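Long-range contacts in carboxylesterase (PDB 5GMX), which hydrolyses carboxylic esters as a family VIII carboxylesterase of the beta-lactamase fold and also acts on oxyimino cephalosporins: residues D64-Y70 and R212-M216; G270-A276 and G358-A362. One frame throughout, in Å; residues are numbered along the deposited sequence.

How the interactions relate
Interaction 1 and interaction 2 are both buried, and their centres lie about 12 Å apart. They join directly, because 64-70 runs alongside the residues that lead into the helix of interaction 2: I67 N lies 2.9 Å from G270 O and T65 O lies 3.2 Å from N271 ND2, each a probable hydrogen bond. Apolar packing continues the join, with I67 CG2 3.8 Å from A362 CB. The two differ in distance from the ligand pocket. In interaction 1 the side chain of Y70 comes within about 3 Å of the bound phenylmethanesulfonic acid, whereas in interaction 2 the side chain of I275 stays about 12 Å from it.

Interaction 1: residues D64-Y70 and R212-M216; sequences DTLINTY and RVAEM
The carbonyl oxygen of D64 is gripped by two nitrogens of R212. NE donates to D64 O over 2.7 Å and NH2 to the same D64 O over 2.9 Å, a side-on grip with the oxygen 2° out of the guanidinium plane. A bend at chi3 (54°) turns the arginine head back to this carbonyl. One guanidinium face is packed by L66, whose CD1 sits 3.7 Å above its centre. The D64 carboxylate adds charge alone: OD2 is a long 3.8 Å from R212 NE and well out of the guanidinium plane. E209 OE1 makes a salt bridge with R212 NH1, and N199 O accepts from NH2, fixing the head further.

Next along, L66 and V213 form a single beta bridge. L66 N donates to R212 O, and A214 N donates to L66 O at 2.7 Å with an N-H...O angle of 173°.

Beside the bridge T65 CG2 meets A214 CB at 3.6 Å; past it the contact turns largely apolar. Selenomethionine M216, bent at chi2 and chi3, puts its methyl CE among three residues: 3.5 Å from I67 CG1, close to CB and the carbonyl oxygen of N68, and 3.6 Å from Y70 CE2, approaching that ring obliquely. N68 ND2 lies over the centre of a Y70 ring face while bonding to A266 O, N68 OD1 accepts from W258 NE1, and T249 O holds Y70 OH. Y70 lines the phenylmethanesulfonic acid pocket, directly before S71 of the probable SxxK motif, so the contact backs one pocket wall.

Strand 67-68 is an edge of a small antiparallel sheet next to strand 269-270, while helix 250-253 packs on N68, Y70 and M216.

Interaction 2: residues G270-A276 and G358-A362; sequences GNGRGIA and GMGYA
I275 and A276 of the helix beginning at G272 rest on the backbone of strand 358-362, chiefly at G360. Side chain meets backbone at two points: I275 CG2 reaches G360 CA at 3.5 Å, and A276 CB lies 3.6 Å from G360 N. G360, with no side chain, lets I275 and A276 come down onto the strand backbone, with G272 O 3.7 Å from G360 CA. The axes of 272-276 and 358-362 approach to 5.9 Å and run roughly antiparallel, at 152°.

Apolar contact between side chains is slight: I275 CD1 stands 4.2 Å from A362 CB. CG1 of I275 stands opposite the carbonyl carbon and beside the backbone N (chi1 -61°), which sends CD1 along the strand toward A362 and leaves CG2 for the glycine. A362 CB also meets backbone, 3.9 Å from N271 CA at the residue before the helix.

This is helix-on-sheet packing within the beta-lactamase fold: strand 357-363 belongs to the large antiparallel sheet, between strands 33-40 and 348-352. Helix 272-283 lies against one face, while M359 and Y361 carry their side chains from the other toward helix 374-385.

The polar bonds lie within the helix start or reach outside. N271 is the N-cap, its OD1 accepting from G274 N at 3.1 Å, nearly straight at 164°. D200 OD1 accepts from its ND2. S35 OG bonds to both G272 N and A362 O, linking the helix start to the strand.

Interaction 1: residues D64-Y70 and R212-M216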
ATOM      1  N   ASP A  64       2.800  18.028   7.987  1.00 15.65           N
ATOM      2  CA  ASP A  64       3.496  17.423   6.853  1.00 17.91           C
ATOM      3  C   ASP A  64       4.414  16.254   7.233  1.00 16.81           C
ATOM      4  O   ASP A  64       5.226  15.821   6.419  1.00 14.78           O
ATOM      5  CB  ASP A  64       4.311  18.495   6.113  1.00 20.44           C
ATOM      6  CG  ASP A  64       5.438  19.070   6.954  1.00 27.12           C
ATOM      7  OD1 ASP A  64       5.461  18.825   8.184  1.00 28.22           O
ATOM      8  OD2 ASP A  64       6.282  19.807   6.395  1.00 27.80           O
ATOM      9  N   THR A  65       4.279  15.753   8.457  1.00 13.74           N
ATOM     10  CA  THR A  65       5.118  14.653   8.928  1.00 18.76           C
ATOM     11  C   THR A  65       4.849  13.374   8.122  1.00 13.93           C
ATOM     12  O   THR A  65       3.701  13.045   7.820  1.00 15.01           O
ATOM     13  CB  THR A  65       4.902  14.396  10.440  1.00 15.72           C
ATOM     14  OG1 THR A  65       5.394  15.520  11.182  1.00 19.81           O
ATOM     15  CG2 THR A  65       5.638  13.145  10.904  1.00 11.69           C
ATOM     16  N   LEU A  66       5.924  12.682   7.750  1.00 11.49           N
ATOM     17  CA  LEU A  66       5.843  11.426   7.003  1.00 15.72           C
ATOM     18  C   LEU A  66       6.314  10.223   7.828  1.00 18.26           C
ATOM     19  O   LEU A  66       7.121  10.365   8.741  1.00 16.53           O
ATOM     20  CB  LEU A  66       6.690  11.510   5.731  1.00 12.04           C
ATOM     21  CG  LEU A  66       6.351  12.641   4.758  1.00 15.92           C
ATOM     22  CD1 LEU A  66       7.501  12.820   3.802  1.00  9.06           C
ATOM     23  CD2 LEU A  66       5.062  12.332   4.003  1.00 14.26           C
ATOM     24  N   ILE A  67       5.831   9.038   7.475  1.00 14.74           N
ATOM     25  CA  ILE A  67       6.267   7.801   8.119  1.00 19.62           C
ATOM     26  C   ILE A  67       6.243   6.656   7.102  1.00 12.24           C
ATOM     27  O   ILE A  67       5.465   6.680   6.142  1.00 14.23           O
ATOM     28  CB  ILE A  67       5.372   7.446   9.347  1.00 19.07           C
ATOM     29  CG1 ILE A  67       6.030   6.393  10.249  1.00 20.87           C
ATOM     30  CG2 ILE A  67       3.981   7.006   8.912  1.00 13.30           C
ATOM     31  CD1 ILE A  67       7.377   6.818  10.841  1.00 19.84           C
ATOM     32  N   ASN A  68       7.115   5.674   7.293  1.00 17.53           N
ATOM     33  CA  ASN A  68       7.073   4.459   6.490  1.00 14.75           C
ATOM     34  C   ASN A  68       5.725   3.763   6.670  1.00 16.53           C
ATOM     35  O   ASN A  68       5.250   3.593   7.792  1.00 19.25           O
ATOM     36  CB  ASN A  68       8.218   3.528   6.874  1.00 16.16           C
ATOM     37  CG  ASN A  68       8.457   2.443   5.848  1.00 19.70           C
ATOM     38  OD1 ASN A  68       9.247   2.621   4.927  1.00 22.86           O
ATOM     39  ND2 ASN A  68       7.769   1.316   5.997  1.00 18.74           N
ATOM     40  N   THR A  69       5.097   3.368   5.570  1.00 16.49           N
ATOM     41  CA  THR A  69       3.766   2.765   5.647  1.00 16.16           C
ATOM     42  C   THR A  69       3.766   1.270   5.332  1.00 15.92           C
ATOM     43  O   THR A  69       2.709   0.644   5.319  1.00 19.37           O
ATOM     44  CB  THR A  69       2.787   3.452   4.684  1.00 18.29           C
ATOM     45  OG1 THR A  69       3.269   3.319   3.341  1.00 16.97           O
ATOM     46  CG2 THR A  69       2.641   4.940   5.031  1.00 16.93           C
ATOM     47  N   TYR A  70       4.947   0.709   5.087  1.00 16.76           N
ATOM     48  CA  TYR A  70       5.090  -0.710   4.757  1.00 18.06           C
ATOM     49  C   TYR A  70       4.111  -1.149   3.669  1.00 17.11           C
ATOM     50  O   TYR A  70       3.993  -0.471   2.658  1.00 19.51           O
ATOM     51  CB  TYR A  70       4.947  -1.556   6.019  1.00 15.27           C
ATOM     52  CG  TYR A  70       6.124  -1.338   6.938  1.00 19.69           C
ATOM     53  CD1 TYR A  70       7.344  -1.951   6.680  1.00 23.02           C
ATOM     54  CD2 TYR A  70       6.035  -0.484   8.031  1.00 25.09           C
ATOM     55  CE1 TYR A  70       8.437  -1.742   7.497  1.00 23.52           C
ATOM     56  CE2 TYR A  70       7.124  -0.268   8.858  1.00 26.71           C
ATOM     57  CZ  TYR A  70       8.320  -0.905   8.586  1.00 28.66           C
ATOM     58  OH  TYR A  70       9.407  -0.698   9.402  1.00 33.69           O
ATOM     59  N   ARG A 212      11.182  15.561   7.074  1.00 15.53           N
ATOM     60  CA  ARG A 212       9.797  15.417   7.519  1.00 15.85           C
ATOM     61  C   ARG A 212       9.506  14.055   8.145  1.00 16.69           C
ATOM     62  O   ARG A 212       8.442  13.855   8.729  1.00 15.77           O
ATOM     63  CB  ARG A 212       8.839  15.654   6.351  1.00 18.34           C
ATOM     64  CG  ARG A 212       8.933  17.048   5.748  1.00 19.63           C
ATOM     65  CD  ARG A 212       8.285  17.090   4.372  1.00 17.76           C
ATOM     66  NE  ARG A 212       6.917  16.582   4.431  1.00 16.89           N
ATOM     67  CZ  ARG A 212       6.168  16.322   3.367  1.00 15.07           C
ATOM     68  NH1 ARG A 212       6.647  16.527   2.150  1.00 13.95           N
ATOM     69  NH2 ARG A 212       4.936  15.865   3.529  1.00 17.71           N
ATOM     70  N   VAL A 213      10.434  13.109   8.013  1.00 17.75           N
ATOM     71  CA  VAL A 213      10.162  11.742   8.456  1.00 16.20           C
ATOM     72  C   VAL A 213      10.177  11.602   9.978  1.00 18.01           C
ATOM     73  O   VAL A 213      11.118  12.023  10.650  1.00 20.73           O
ATOM     74  CB  VAL A 213      11.165  10.738   7.846  1.00 17.78           C
ATOM     75  CG1 VAL A 213      10.845   9.323   8.296  1.00 20.53           C
ATOM     76  CG2 VAL A 213      11.116  10.812   6.339  1.00 17.01           C
ATOM     77  N   ALA A 214       9.117  11.009  10.515  1.00 14.84           N
ATOM     78  CA  ALA A 214       9.052  10.692  11.930  1.00 16.17           C
ATOM     79  C   ALA A 214       9.855   9.433  12.195  1.00 18.72           C
ATOM     80  O   ALA A 214      10.274   8.761  11.263  1.00 17.55           O
ATOM     81  CB  ALA A 214       7.614  10.504  12.373  1.00 15.36           C
ATOM     82  N   GLU A 215      10.043   9.100  13.465  1.00 24.18           N
ATOM     83  CA  GLU A 215      10.827   7.926  13.836  1.00 19.81           C
ATOM     84  C   GLU A 215       9.933   6.710  13.994  1.00 22.60           C
ATOM     85  O   GLU A 215       8.949   6.746  14.735  1.00 24.76           O
ATOM     86  CB  GLU A 215      11.597   8.189  15.130  1.00 24.20           C
ATOM     87  CG  GLU A 215      12.390   7.003  15.645  1.00 34.12           C
ATOM     88  CD  GLU A 215      12.925   7.227  17.054  1.00 44.55           C
ATOM     89  OE1 GLU A 215      12.527   8.226  17.702  1.00 43.26           O
ATOM     90  OE2 GLU A 215      13.758   6.411  17.506  1.00 41.80           O
HETATM   91  N   MSE A 216      10.266   5.630  13.295  1.00 22.18           N
HETATM   92  CA  MSE A 216       9.486   4.408  13.416  1.00 23.68           C
HETATM   93  C   MSE A 216       9.797   3.696  14.732  1.00 27.03           C
HETATM   94  O   MSE A 216      10.953   3.596  15.130  1.00 27.80           O
HETATM   95  CB  MSE A 216       9.756   3.474  12.248  1.00 24.02           C
HETATM   96  CG  MSE A 216       8.880   2.230  12.292  1.00 35.97           C
HETATM   97 SE   MSE A 216       7.030   2.702  11.861  1.00 56.38          SE
HETATM   98  CE  MSE A 216       7.372   3.151  10.038  1.00 26.57           C
TER
HETATM   99  O   HOH W   1       7.818  15.970  11.359  1.00 25.92           O

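Interaction 2: residues G270-A276 and G358-A362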
ATOM      1  N   GLY A 270       4.643   8.283   3.773  1.00 11.31           N
ATOM      2  CA  GLY A 270       3.398   9.004   3.633  1.00 11.90           C
ATOM      3  C   GLY A 270       2.730   9.300   4.953  1.00 14.14           C
ATOM      4  O   GLY A 270       3.312   9.111   6.022  1.00 13.39           O
ATOM      5  N   ASN A 271       1.512   9.812   4.867  1.00 11.51           N
ATOM      6  CA  ASN A 271       0.690  10.040   6.049  1.00 15.66           C
ATOM      7  C   ASN A 271      -0.767   9.762   5.719  1.00 15.65           C
ATOM      8  O   ASN A 271      -1.095   9.457   4.567  1.00 13.44           O
ATOM      9  CB  ASN A 271       0.868  11.470   6.565  1.00 11.97           C
ATOM     10  CG  ASN A 271       0.716  12.510   5.467  1.00 17.38           C
ATOM     11  OD1 ASN A 271      -0.204  12.438   4.651  1.00 20.01           O
ATOM     12  ND2 ASN A 271       1.621  13.483   5.442  1.00 16.82           N
ATOM     13  N   GLY A 272      -1.637   9.898   6.716  1.00 14.25           N
ATOM     14  CA  GLY A 272      -3.052   9.605   6.558  1.00 12.91           C
ATOM     15  C   GLY A 272      -3.738  10.429   5.485  1.00 14.74           C
ATOM     16  O   GLY A 272      -4.639   9.942   4.797  1.00 14.86           O
ATOM     17  N   ARG A 273      -3.313  11.679   5.330  1.00 16.73           N
ATOM     18  CA  ARG A 273      -3.916  12.563   4.334  1.00 17.95           C
ATOM     19  C   ARG A 273      -3.631  12.106   2.900  1.00 17.53           C
ATOM     20  O   ARG A 273      -4.540  12.080   2.069  1.00 16.29           O
ATOM     21  CB  ARG A 273      -3.433  14.007   4.528  1.00 17.82           C
ATOM     22  CG  ARG A 273      -4.055  15.003   3.545  1.00 22.12           C
ATOM     23  CD  ARG A 273      -3.754  16.451   3.940  1.00 22.91           C
ATOM     24  NE  ARG A 273      -2.334  16.631   4.185  1.00 26.28           N
ATOM     25  CZ  ARG A 273      -1.798  16.882   5.375  1.00 25.53           C
ATOM     26  NH1 ARG A 273      -2.567  17.020   6.450  1.00 25.81           N
ATOM     27  NH2 ARG A 273      -0.485  17.002   5.486  1.00 25.33           N
ATOM     28  N   GLY A 274      -2.382  11.744   2.606  1.00 16.98           N
ATOM     29  CA  GLY A 274      -2.025  11.283   1.269  1.00 15.37           C
ATOM     30  C   GLY A 274      -2.776  10.017   0.880  1.00 14.93           C
ATOM     31  O   GLY A 274      -3.362   9.908  -0.225  1.00 15.50           O
ATOM     32  N   ILE A 275      -2.787   9.069   1.816  1.00 11.88           N
ATOM     33  CA  ILE A 275      -3.476   7.795   1.636  1.00 14.53           C
ATOM     34  C   ILE A 275      -4.963   8.012   1.388  1.00 14.02           C
ATOM     35  O   ILE A 275      -5.545   7.440   0.457  1.00 12.36           O
ATOM     36  CB  ILE A 275      -3.291   6.887   2.865  1.00 14.75           C
ATOM     37  CG1 ILE A 275      -1.810   6.587   3.088  1.00 18.81           C
ATOM     38  CG2 ILE A 275      -4.081   5.599   2.712  1.00 10.22           C
ATOM     39  CD1 ILE A 275      -1.527   5.914   4.429  1.00 18.03           C
ATOM     40  N   ALA A 276      -5.566   8.853   2.224  1.00 11.50           N
ATOM     41  CA  ALA A 276      -6.993   9.116   2.130  1.00 10.85           C
ATOM     42  C   ALA A 276      -7.343   9.839   0.841  1.00 12.31           C
ATOM     43  O   ALA A 276      -8.451   9.701   0.344  1.00 13.76           O
ATOM     44  CB  ALA A 276      -7.466   9.934   3.320  1.00 15.56           C
ATOM     45  N   GLY A 358     -13.186   7.235   1.288  1.00 18.88           N
ATOM     46  CA  GLY A 358     -11.814   6.764   1.287  1.00 16.83           C
ATOM     47  C   GLY A 358     -11.200   7.082   2.634  1.00 15.75           C
ATOM     48  O   GLY A 358     -11.491   8.119   3.218  1.00 14.25           O
HETATM   49  N   MSE A 359     -10.344   6.208   3.135  1.00 10.88           N
HETATM   50  CA  MSE A 359      -9.797   6.417   4.467  1.00 13.52           C
HETATM   51  C   MSE A 359      -8.321   6.071   4.526  1.00 10.44           C
HETATM   52  O   MSE A 359      -7.883   5.079   3.921  1.00 12.60           O
HETATM   53  CB  MSE A 359     -10.566   5.587   5.501  1.00 11.59           C
HETATM   54  CG  MSE A 359     -10.083   5.822   6.930  1.00 21.06           C
HETATM   55 SE   MSE A 359     -11.016   4.754   8.305  1.00 46.36          SE
HETATM   56  CE  MSE A 359     -12.857   5.133   7.776  1.00 20.98           C
ATOM     57  N   GLY A 360      -7.561   6.878   5.266  1.00  9.79           N
ATOM     58  CA  GLY A 360      -6.134   6.646   5.410  1.00  9.95           C
ATOM     59  C   GLY A 360      -5.634   6.814   6.835  1.00 14.43           C
ATOM     60  O   GLY A 360      -6.078   7.706   7.553  1.00 10.51           O
ATOM     61  N   TYR A 361      -4.699   5.962   7.247  1.00 10.39           N
ATOM     62  CA  TYR A 361      -4.183   6.039   8.609  1.00 12.94           C
ATOM     63  C   TYR A 361      -2.724   5.586   8.677  1.00 15.04           C
ATOM     64  O   TYR A 361      -2.364   4.504   8.173  1.00 14.23           O
ATOM     65  CB  TYR A 361      -5.083   5.222   9.543  1.00 14.30           C
ATOM     66  CG  TYR A 361      -4.571   5.059  10.956  1.00 21.24           C
ATOM     67  CD1 TYR A 361      -4.290   6.163  11.759  1.00 19.48           C
ATOM     68  CD2 TYR A 361      -4.427   3.795  11.506  1.00 26.53           C
ATOM     69  CE1 TYR A 361      -3.818   6.003  13.061  1.00 21.02           C
ATOM     70  CE2 TYR A 361      -3.990   3.622  12.804  1.00 29.27           C
ATOM     71  CZ  TYR A 361      -3.666   4.722  13.568  1.00 30.95           C
ATOM     72  OH  TYR A 361      -3.215   4.510  14.844  1.00 31.95           O
ATOM     73  N   ALA A 362      -1.877   6.440   9.253  1.00 14.68           N
ATOM     74  CA  ALA A 362      -0.442   6.137   9.331  1.00 16.34           C
ATOM     75  C   ALA A 362       0.148   6.631  10.647  1.00 18.09           C
ATOM     76  O   ALA A 362      -0.103   7.762  11.056  1.00 15.80           O
ATOM     77  CB  ALA A 362       0.305   6.752   8.150  1.00 12.54           C
TER